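Local coordinates for glycoside Hydrolase (Bacteroides uniformis, PDB 5T99), which probably hydrolyses galactosidic bonds in agarose-derived sugars, as a family 2 glycoside hydrolase of a gut bacterium, at residues D369-E374 / T397-R402; W391-L396 / A435-E440. All coordinates share one frame; numbering follows the deposited sequence.

Contact 1: D369-E374 / T397-R402; sequences DEAFDE and TSLIMR
Leu399 meets Asp369 and Ala371 with its two methyl groups, packing helix 388-403 against the C-terminal end of strand 366-370 within a beta-alpha-beta unit of the TIM barrel. Its CD1 lies 3.6 Å from Asp369 OD1 and 3.8 Å from Asp369 OD2, so one methyl sits against both carboxylate oxygens. The other methyl, CD2, comes 3.8 Å from Ala371 CB. Because Leu399 CG stands anti to the backbone N (chi1 170°), the isobutyl fork reaches out from the helix and straddles these two residues. Shortening Leu399 to an alanine is likely to open a gap between helix and strand, leaving the Ala371 methyl and the Asp369 carboxylate without their packing partner. Asp369 and Leu399 run past each other in opposite senses, and no hydrogen bond joins the two segments. Further out, Arg402 NH2 lies 4.8 Å from Asp369 OD1, too far for a salt bridge, and bonds instead to Pro352 O. Backbone hydrogen bonds from Asp369 and Ala371 to Met411 and Ser413 of strand 409-416 hold them in the barrel sheet. The Ala371 methyl also touches the Phe372 ring, with CB 3.6 Å above its plane and displaced toward the rim.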
ATOM      1  N   ASP A 369      -9.861  -2.245  -4.169  1.00 13.53           N
ATOM      2  CA  ASP A 369      -9.695  -2.871  -2.860  1.00 13.70           C
ATOM      3  C   ASP A 369      -9.981  -4.364  -3.047  1.00 14.03           C
ATOM      4  O   ASP A 369     -11.139  -4.753  -3.289  1.00 14.34           O
ATOM      5  CB  ASP A 369     -10.695  -2.208  -1.911  1.00 14.01           C
ATOM      6  CG  ASP A 369     -10.364  -2.366  -0.445  1.00 14.35           C
ATOM      7  OD1 ASP A 369      -9.457  -3.138  -0.074  1.00 14.32           O
ATOM      8  OD2 ASP A 369     -11.075  -1.698   0.356  1.00 14.81           O
ATOM      9  N   GLU A 370      -8.931  -5.192  -2.978  1.00 14.10           N
ATOM     10  CA  GLU A 370      -8.991  -6.599  -3.417  1.00 14.12           C
ATOM     11  C   GLU A 370      -9.049  -7.579  -2.244  1.00 14.31           C
ATOM     12  O   GLU A 370      -8.278  -7.475  -1.307  1.00 14.25           O
ATOM     13  CB  GLU A 370      -7.806  -6.929  -4.324  1.00 14.36           C
ATOM     14  CG  GLU A 370      -7.894  -8.295  -5.004  1.00 14.44           C
ATOM     15  CD  GLU A 370      -7.007  -8.407  -6.227  1.00 14.68           C
ATOM     16  OE1 GLU A 370      -5.781  -8.628  -6.071  1.00 14.62           O
ATOM     17  OE2 GLU A 370      -7.542  -8.267  -7.353  1.00 14.88           O
ATOM     18  N   ALA A 371      -9.958  -8.543  -2.314  1.00 14.70           N
ATOM     19  CA  ALA A 371     -10.255  -9.401  -1.173  1.00 15.37           C
ATOM     20  C   ALA A 371      -9.371 -10.649  -1.078  1.00 15.65           C
ATOM     21  O   ALA A 371      -8.883 -10.955   0.011  1.00 15.71           O
ATOM     22  CB  ALA A 371     -11.725  -9.818  -1.205  1.00 15.76           C
ATOM     23  N   PHE A 372      -9.190 -11.360  -2.199  1.00 15.69           N
ATOM     24  CA  PHE A 372      -8.656 -12.730  -2.190  1.00 16.37           C
ATOM     25  C   PHE A 372      -7.753 -13.022  -3.374  1.00 16.72           C
ATOM     26  O   PHE A 372      -7.909 -12.441  -4.453  1.00 16.92           O
ATOM     27  CB  PHE A 372      -9.787 -13.771  -2.233  1.00 16.79           C
ATOM     28  CG  PHE A 372     -10.848 -13.583  -1.184  1.00 17.12           C
ATOM     29  CD1 PHE A 372     -10.527 -13.630   0.160  1.00 17.21           C
ATOM     30  CD2 PHE A 372     -12.174 -13.377  -1.548  1.00 17.11           C
ATOM     31  CE1 PHE A 372     -11.505 -13.455   1.130  1.00 17.57           C
ATOM     32  CE2 PHE A 372     -13.159 -13.205  -0.588  1.00 17.46           C
ATOM     33  CZ  PHE A 372     -12.828 -13.245   0.759  1.00 17.48           C
ATOM     34  N   ASP A 373      -6.832 -13.960  -3.168  1.00 17.25           N
ATOM     35  CA  ASP A 373      -5.936 -14.464  -4.222  1.00 17.96           C
ATOM     36  C   ASP A 373      -6.345 -15.850  -4.741  1.00 18.40           C
ATOM     37  O   ASP A 373      -5.897 -16.265  -5.814  1.00 19.37           O
ATOM     38  CB  ASP A 373      -4.492 -14.491  -3.708  1.00 17.89           C
ATOM     39  CG  ASP A 373      -3.504 -14.945  -4.757  1.00 17.85           C
ATOM     40  OD1 ASP A 373      -3.467 -14.336  -5.853  1.00 17.13           O
ATOM     41  OD2 ASP A 373      -2.766 -15.921  -4.487  1.00 18.19           O
ATOM     42  N   GLU A 374      -7.177 -16.569  -3.993  1.00 18.77           N
ATOM     43  CA  GLU A 374      -7.773 -17.830  -4.481  1.00 19.33           C
ATOM     44  C   GLU A 374      -9.138 -18.048  -3.830  1.00 18.75           C
ATOM     45  O   GLU A 374      -9.409 -17.486  -2.774  1.00 17.95           O
ATOM     46  CB  GLU A 374      -6.840 -19.019  -4.199  1.00 19.49           C
ATOM     47  CG  GLU A 374      -6.577 -19.278  -2.723  1.00 19.83           C
ATOM     48  CD  GLU A 374      -5.615 -20.431  -2.474  1.00 19.82           C
ATOM     49  OE1 GLU A 374      -4.524 -20.439  -3.057  1.00 20.38           O
ATOM     50  OE2 GLU A 374      -5.938 -21.321  -1.673  1.00 19.89           O
ATOM     51  N   THR A 397     -17.674  -9.480   3.508  1.00 15.95           N
ATOM     52  CA  THR A 397     -18.546  -8.592   4.246  1.00 16.05           C
ATOM     53  C   THR A 397     -17.724  -7.683   5.165  1.00 16.24           C
ATOM     54  O   THR A 397     -17.925  -6.471   5.168  1.00 15.67           O
ATOM     55  CB  THR A 397     -19.625  -9.358   5.035  1.00 16.09           C
ATOM     56  OG1 THR A 397     -20.499 -10.016   4.111  1.00 16.20           O
ATOM     57  CG2 THR A 397     -20.460  -8.405   5.943  1.00 15.86           C
ATOM     58  N   SER A 398     -16.781  -8.264   5.899  1.00 16.60           N
ATOM     59  CA  SER A 398     -15.916  -7.487   6.807  1.00 16.99           C
ATOM     60  C   SER A 398     -15.093  -6.421   6.077  1.00 16.83           C
ATOM     61  O   SER A 398     -14.943  -5.307   6.577  1.00 17.37           O
ATOM     62  CB  SER A 398     -14.981  -8.409   7.594  1.00 17.50           C
ATOM     63  OG  SER A 398     -14.164  -7.646   8.454  1.00 18.67           O
ATOM     64  N   LEU A 399     -14.578  -6.759   4.897  1.00 16.18           N
ATOM     65  CA  LEU A 399     -13.840  -5.810   4.073  1.00 16.11           C
ATOM     66  C   LEU A 399     -14.711  -4.608   3.654  1.00 16.19           C
ATOM     67  O   LEU A 399     -14.309  -3.454   3.780  1.00 15.71           O
ATOM     68  CB  LEU A 399     -13.299  -6.516   2.825  1.00 16.14           C
ATOM     69  CG  LEU A 399     -12.694  -5.632   1.729  1.00 16.25           C
ATOM     70  CD1 LEU A 399     -11.455  -4.928   2.271  1.00 16.54           C
ATOM     71  CD2 LEU A 399     -12.390  -6.442   0.476  1.00 16.34           C
ATOM     72  N   ILE A 400     -15.891  -4.889   3.123  1.00 16.36           N
ATOM     73  CA  ILE A 400     -16.755  -3.832   2.603  1.00 16.38           C
ATOM     74  C   ILE A 400     -17.285  -2.949   3.743  1.00 16.74           C
ATOM     75  O   ILE A 400     -17.320  -1.731   3.607  1.00 15.84           O
ATOM     76  CB  ILE A 400     -17.875  -4.421   1.729  1.00 16.31           C
ATOM     77  CG1 ILE A 400     -17.256  -5.002   0.452  1.00 16.13           C
ATOM     78  CG2 ILE A 400     -18.922  -3.367   1.382  1.00 16.81           C
ATOM     79  CD1 ILE A 400     -18.184  -5.888  -0.340  1.00 16.23           C
ATOM     80  N   MET A 401     -17.638  -3.565   4.868  1.00 17.37           N
ATOM     81  CA  MET A 401     -18.087  -2.824   6.048  1.00 18.61           C
ATOM     82  C   MET A 401     -16.983  -1.897   6.590  1.00 18.08           C
ATOM     83  O   MET A 401     -17.256  -0.755   6.980  1.00 18.36           O
ATOM     84  CB  MET A 401     -18.534  -3.788   7.154  1.00 20.49           C
ATOM     85  CG  MET A 401     -19.753  -4.635   6.827  1.00 22.09           C
ATOM     86  SD  MET A 401     -21.259  -3.676   6.783  1.00 26.80           S
ATOM     87  CE  MET A 401     -21.594  -3.615   8.549  1.00 25.79           C
ATOM     88  N   ARG A 402     -15.745  -2.390   6.581  1.00 16.69           N
ATOM     89  CA  ARG A 402     -14.580  -1.623   7.021  1.00 15.86           C
ATOM     90  C   ARG A 402     -14.277  -0.451   6.094  1.00 15.24           C
ATOM     91  O   ARG A 402     -13.992   0.649   6.578  1.00 14.50           O
ATOM     92  CB  ARG A 402     -13.339  -2.539   7.093  1.00 15.97           C
ATOM     93  CG  ARG A 402     -12.118  -1.969   7.808  1.00 15.96           C
ATOM     94  CD  ARG A 402     -10.867  -2.835   7.633  1.00 15.79           C
ATOM     95  NE  ARG A 402     -10.324  -2.720   6.284  1.00 15.78           N
ATOM     96  CZ  ARG A 402      -9.100  -3.089   5.896  1.00 15.96           C
ATOM     97  NH1 ARG A 402      -8.218  -3.634   6.748  1.00 16.29           N
ATOM     98  NH2 ARG A 402      -8.746  -2.898   4.628  1.00 15.51           N
TER

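Contact 2: W391-L396 / A435-E440; sequences WSKKDL and ADICRE. With EDO (1,2-ethanediol), chain L.
Lys393 and Ile437 mark the nearest backbone approach, their CA atoms 7.5 Å apart, where helices 388-403 and 427-441 run in broadly the same direction with short-segment axes 10.6 Å apart and crossing at -35°. That spacing is bridged by apolar side chains, and no hydrogen bond passes between the segments. Leu396 and Ile437 make the main contact. Leu396 CD2 lies 3.8 Å from Ile437 CG2, and the same methyl also touches Cys438 SG, 4.2 Å away in a direction roughly perpendicular to that of Ile437 CG2. The side chains of Leu396 and Ile437 cross at a slant.

Ile437 divides its branches between two partners one helical turn apart. With CG1 beside the backbone N (chi1 -69°) and CG2 anti to it, CG2 serves Leu396 while the longer arm carries CD1 to 4.1 Å from Lys393 CG. Lys393 thus contributes its aliphatic root, and its chain bends at chi3 before the ammonium end. There Lys393 NZ stays 5.3 Å from Glu440 OE2, opposite charges that are not in contact and could attract each other only weakly, if at all.

Along the exposed side of helix 427-441, Arg439 NH1 donates to Asp436 OD1 at 2.9 Å in a salt bridge with an N-H...O angle of 162°. The acceptor lies nearly in the guanidinium plane, but the donor stands above the carboxylate plane. Asp436 OD2 is also paired with Lys432. Glu440 O accepts a hydrogen bond from an ethanediol molecule, probably a crystallisation additive.

Tyr433 and Leu434, earlier on helix 427-441, extend the packing onto Lys393 and Leu396. Cys438 also touches Ile400 of helix 388-403, and lies on Trp412 and Ile414 of strand 409-416, which fits the layering of neighbouring barrel helices over their strands.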
ATOM      1  N   TRP A 391     -15.645 -19.029   5.559  1.00 22.47           N
ATOM      2  CA  TRP A 391     -15.238 -17.645   5.849  1.00 21.47           C
ATOM      3  C   TRP A 391     -15.420 -16.592   4.742  1.00 21.14           C
ATOM      4  O   TRP A 391     -15.391 -15.389   5.048  1.00 20.36           O
ATOM      5  CB  TRP A 391     -13.778 -17.638   6.295  1.00 21.54           C
ATOM      6  CG  TRP A 391     -13.598 -18.176   7.656  1.00 22.17           C
ATOM      7  CD1 TRP A 391     -13.331 -19.472   8.005  1.00 22.30           C
ATOM      8  CD2 TRP A 391     -13.685 -17.439   8.876  1.00 22.24           C
ATOM      9  NE1 TRP A 391     -13.234 -19.582   9.368  1.00 22.28           N
ATOM     10  CE2 TRP A 391     -13.445 -18.352   9.932  1.00 22.41           C
ATOM     11  CE3 TRP A 391     -13.933 -16.092   9.183  1.00 21.89           C
ATOM     12  CZ2 TRP A 391     -13.449 -17.959  11.287  1.00 22.28           C
ATOM     13  CZ3 TRP A 391     -13.940 -15.697  10.531  1.00 22.11           C
ATOM     14  CH2 TRP A 391     -13.704 -16.633  11.565  1.00 22.23           C
ATOM     15  N   SER A 392     -15.613 -17.014   3.490  1.00 20.88           N
ATOM     16  CA  SER A 392     -15.605 -16.068   2.351  1.00 21.14           C
ATOM     17  C   SER A 392     -16.625 -14.949   2.481  1.00 20.58           C
ATOM     18  O   SER A 392     -16.282 -13.788   2.258  1.00 19.39           O
ATOM     19  CB  SER A 392     -15.810 -16.781   1.007  1.00 21.23           C
ATOM     20  OG  SER A 392     -17.016 -17.516   0.984  1.00 21.27           O
ATOM     21  N   LYS A 393     -17.860 -15.296   2.838  1.00 20.93           N
ATOM     22  CA  LYS A 393     -18.895 -14.278   3.047  1.00 22.08           C
ATOM     23  C   LYS A 393     -18.528 -13.348   4.196  1.00 21.54           C
ATOM     24  O   LYS A 393     -18.656 -12.130   4.063  1.00 19.93           O
ATOM     25  CB  LYS A 393     -20.301 -14.871   3.277  1.00 22.75           C
ATOM     26  CG  LYS A 393     -21.369 -13.793   3.475  1.00 23.65           C
ATOM     27  CD  LYS A 393     -22.766 -14.323   3.749  1.00 24.57           C
ATOM     28  CE  LYS A 393     -23.442 -14.825   2.497  1.00 26.81           C
ATOM     29  NZ  LYS A 393     -24.922 -14.760   2.621  1.00 28.65           N
ATOM     30  N   LYS A 394     -18.098 -13.926   5.316  1.00 22.29           N
ATOM     31  CA  LYS A 394     -17.731 -13.131   6.486  1.00 23.91           C
ATOM     32  C   LYS A 394     -16.565 -12.171   6.194  1.00 21.57           C
ATOM     33  O   LYS A 394     -16.604 -11.006   6.615  1.00 20.14           O
ATOM     34  CB  LYS A 394     -17.381 -14.008   7.695  1.00 27.32           C
ATOM     35  CG  LYS A 394     -18.558 -14.713   8.352  1.00 31.38           C
ATOM     36  CD  LYS A 394     -18.344 -14.883   9.862  1.00 35.47           C
ATOM     37  CE  LYS A 394     -18.734 -13.605  10.624  1.00 38.86           C
ATOM     38  NZ  LYS A 394     -18.138 -13.508  11.993  1.00 40.32           N
ATOM     39  N   ASP A 395     -15.548 -12.657   5.483  1.00 19.38           N
ATOM     40  CA  ASP A 395     -14.385 -11.826   5.172  1.00 18.78           C
ATOM     41  C   ASP A 395     -14.672 -10.728   4.146  1.00 17.51           C
ATOM     42  O   ASP A 395     -14.209  -9.600   4.311  1.00 16.79           O
ATOM     43  CB  ASP A 395     -13.172 -12.674   4.752  1.00 18.66           C
ATOM     44  CG  ASP A 395     -12.482 -13.329   5.936  1.00 18.84           C
ATOM     45  OD1 ASP A 395     -12.382 -12.662   6.999  1.00 18.58           O
ATOM     46  OD2 ASP A 395     -12.049 -14.509   5.808  1.00 18.48           O
ATOM     47  N   LEU A 396     -15.424 -11.049   3.101  1.00 16.28           N
ATOM     48  CA  LEU A 396     -15.755 -10.038   2.113  1.00 16.17           C
ATOM     49  C   LEU A 396     -16.715  -9.005   2.715  1.00 16.20           C
ATOM     50  O   LEU A 396     -16.580  -7.799   2.458  1.00 16.01           O
ATOM     51  CB  LEU A 396     -16.351 -10.657   0.859  1.00 15.86           C
ATOM     52  CG  LEU A 396     -16.752  -9.672  -0.239  1.00 15.54           C
ATOM     53  CD1 LEU A 396     -15.560  -8.857  -0.710  1.00 15.83           C
ATOM     54  CD2 LEU A 396     -17.361 -10.429  -1.393  1.00 15.61           C
ATOM     55  N   ALA A 435     -19.722 -11.356  -6.265  1.00 14.52           N
ATOM     56  CA  ALA A 435     -20.240 -10.125  -6.835  1.00 14.50           C
ATOM     57  C   ALA A 435     -21.591  -9.727  -6.237  1.00 14.49           C
ATOM     58  O   ALA A 435     -21.846  -8.538  -6.073  1.00 14.57           O
ATOM     59  CB  ALA A 435     -20.343 -10.233  -8.343  1.00 14.50           C
ATOM     60  N   ASP A 436     -22.455 -10.704  -5.928  1.00 14.33           N
ATOM     61  CA  ASP A 436     -23.765 -10.397  -5.329  1.00 14.22           C
ATOM     62  C   ASP A 436     -23.631  -9.773  -3.946  1.00 14.04           C
ATOM     63  O   ASP A 436     -24.346  -8.833  -3.635  1.00 13.79           O
ATOM     64  CB  ASP A 436     -24.673 -11.628  -5.257  1.00 14.19           C
ATOM     65  CG  ASP A 436     -25.149 -12.099  -6.623  1.00 14.38           C
ATOM     66  OD1 ASP A 436     -25.036 -11.340  -7.617  1.00 14.34           O
ATOM     67  OD2 ASP A 436     -25.630 -13.260  -6.700  1.00 14.43           O
ATOM     68  N   ILE A 437     -22.694 -10.285  -3.144  1.00 14.26           N
ATOM     69  CA  ILE A 437     -22.353  -9.705  -1.834  1.00 14.16           C
ATOM     70  C   ILE A 437     -21.854  -8.263  -1.959  1.00 14.25           C
ATOM     71  O   ILE A 437     -22.244  -7.420  -1.155  1.00 14.41           O
ATOM     72  CB  ILE A 437     -21.318 -10.568  -1.092  1.00 13.91           C
ATOM     73  CG1 ILE A 437     -21.953 -11.890  -0.658  1.00 13.79           C
ATOM     74  CG2 ILE A 437     -20.754  -9.853   0.130  1.00 14.02           C
ATOM     75  CD1 ILE A 437     -20.930 -13.002  -0.520  1.00 14.16           C
ATOM     76  N   CYS A 438     -21.015  -7.980  -2.956  1.00 14.33           N
ATOM     77  CA  CYS A 438     -20.607  -6.594  -3.242  1.00 14.67           C
ATOM     78  C   CYS A 438     -21.819  -5.690  -3.508  1.00 14.95           C
ATOM     79  O   CYS A 438     -21.922  -4.596  -2.939  1.00 14.00           O
ATOM     80  CB  CYS A 438     -19.636  -6.512  -4.421  1.00 14.42           C
ATOM     81  SG  CYS A 438     -18.037  -7.295  -4.131  1.00 14.71           S
ATOM     82  N   ARG A 439     -22.727  -6.173  -4.355  1.00 15.54           N
ATOM     83  CA  ARG A 439     -23.920  -5.427  -4.740  1.00 16.67           C
ATOM     84  C   ARG A 439     -24.897  -5.241  -3.583  1.00 17.63           C
ATOM     85  O   ARG A 439     -25.524  -4.198  -3.480  1.00 16.80           O
ATOM     86  CB  ARG A 439     -24.636  -6.089  -5.931  1.00 16.81           C
ATOM     87  CG  ARG A 439     -25.609  -5.137  -6.625  1.00 17.39           C
ATOM     88  CD  ARG A 439     -26.320  -5.724  -7.842  1.00 17.96           C
ATOM     89  NE  ARG A 439     -25.429  -6.464  -8.746  1.00 18.19           N
ATOM     90  CZ  ARG A 439     -25.260  -7.788  -8.760  1.00 18.37           C
ATOM     91  NH1 ARG A 439     -25.910  -8.596  -7.919  1.00 18.67           N
ATOM     92  NH2 ARG A 439     -24.413  -8.322  -9.620  1.00 18.78           N
ATOM     93  N   GLU A 440     -25.022  -6.257  -2.731  1.00 20.07           N
ATOM     94  CA  GLU A 440     -25.915  -6.202  -1.568  1.00 22.05           C
ATOM     95  C   GLU A 440     -25.383  -5.190  -0.562  1.00 20.33           C
ATOM     96  O   GLU A 440     -26.157  -4.377  -0.071  1.00 20.28           O
ATOM     97  CB  GLU A 440     -26.153  -7.618  -0.972  1.00 26.18           C
ATOM     98  CG  GLU A 440     -26.269  -7.797   0.558  1.00 31.84           C
ATOM     99  CD  GLU A 440     -26.049  -9.275   1.003  1.00 38.44           C
ATOM    100  OE1 GLU A 440     -26.608 -10.193   0.339  1.00 43.05           O
ATOM    101  OE2 GLU A 440     -25.303  -9.532   1.997  1.00 40.83           O
TER
HETATM  102  C1  EDO L 910     -28.089  -0.857  -0.229  1.00 44.11           C
HETATM  103  O1  EDO L 910     -27.947  -2.275  -0.117  1.00 43.92           O
HETATM  104  C2  EDO L 910     -27.199  -0.149   0.787  1.00 44.27           C
HETATM  105  O2  EDO L 910     -27.282  -0.794   2.057  1.00 42.57           O

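In the fold
Contacts 1 and 2 share helix 388-403, which meets strand 366-370 through Leu399 and the neighbouring helix 427-441 through Leu396; their centres are 8 Å apart. Direct packing joins them: Ala371 CB lies 4.0 Å from Leu396 CD1, Phe372 CZ is 3.8 Å from Ser392 O, and Ile400 CD1 is 3.8 Å from Cys438 CA. Contact 1 lies near the ligand pocket, the Glu370 side chain about 8 Å from the bound D-galacto-isofagomine. Glu370 OE2 bonds to Ser413 OG and OE1 to ND1 of the pocket residue His349, probably as a second-shell residue; Asp373 forms a salt bridge with Arg161, another pocket residue. Contact 2 belongs to the outer helical layer of the same barrel.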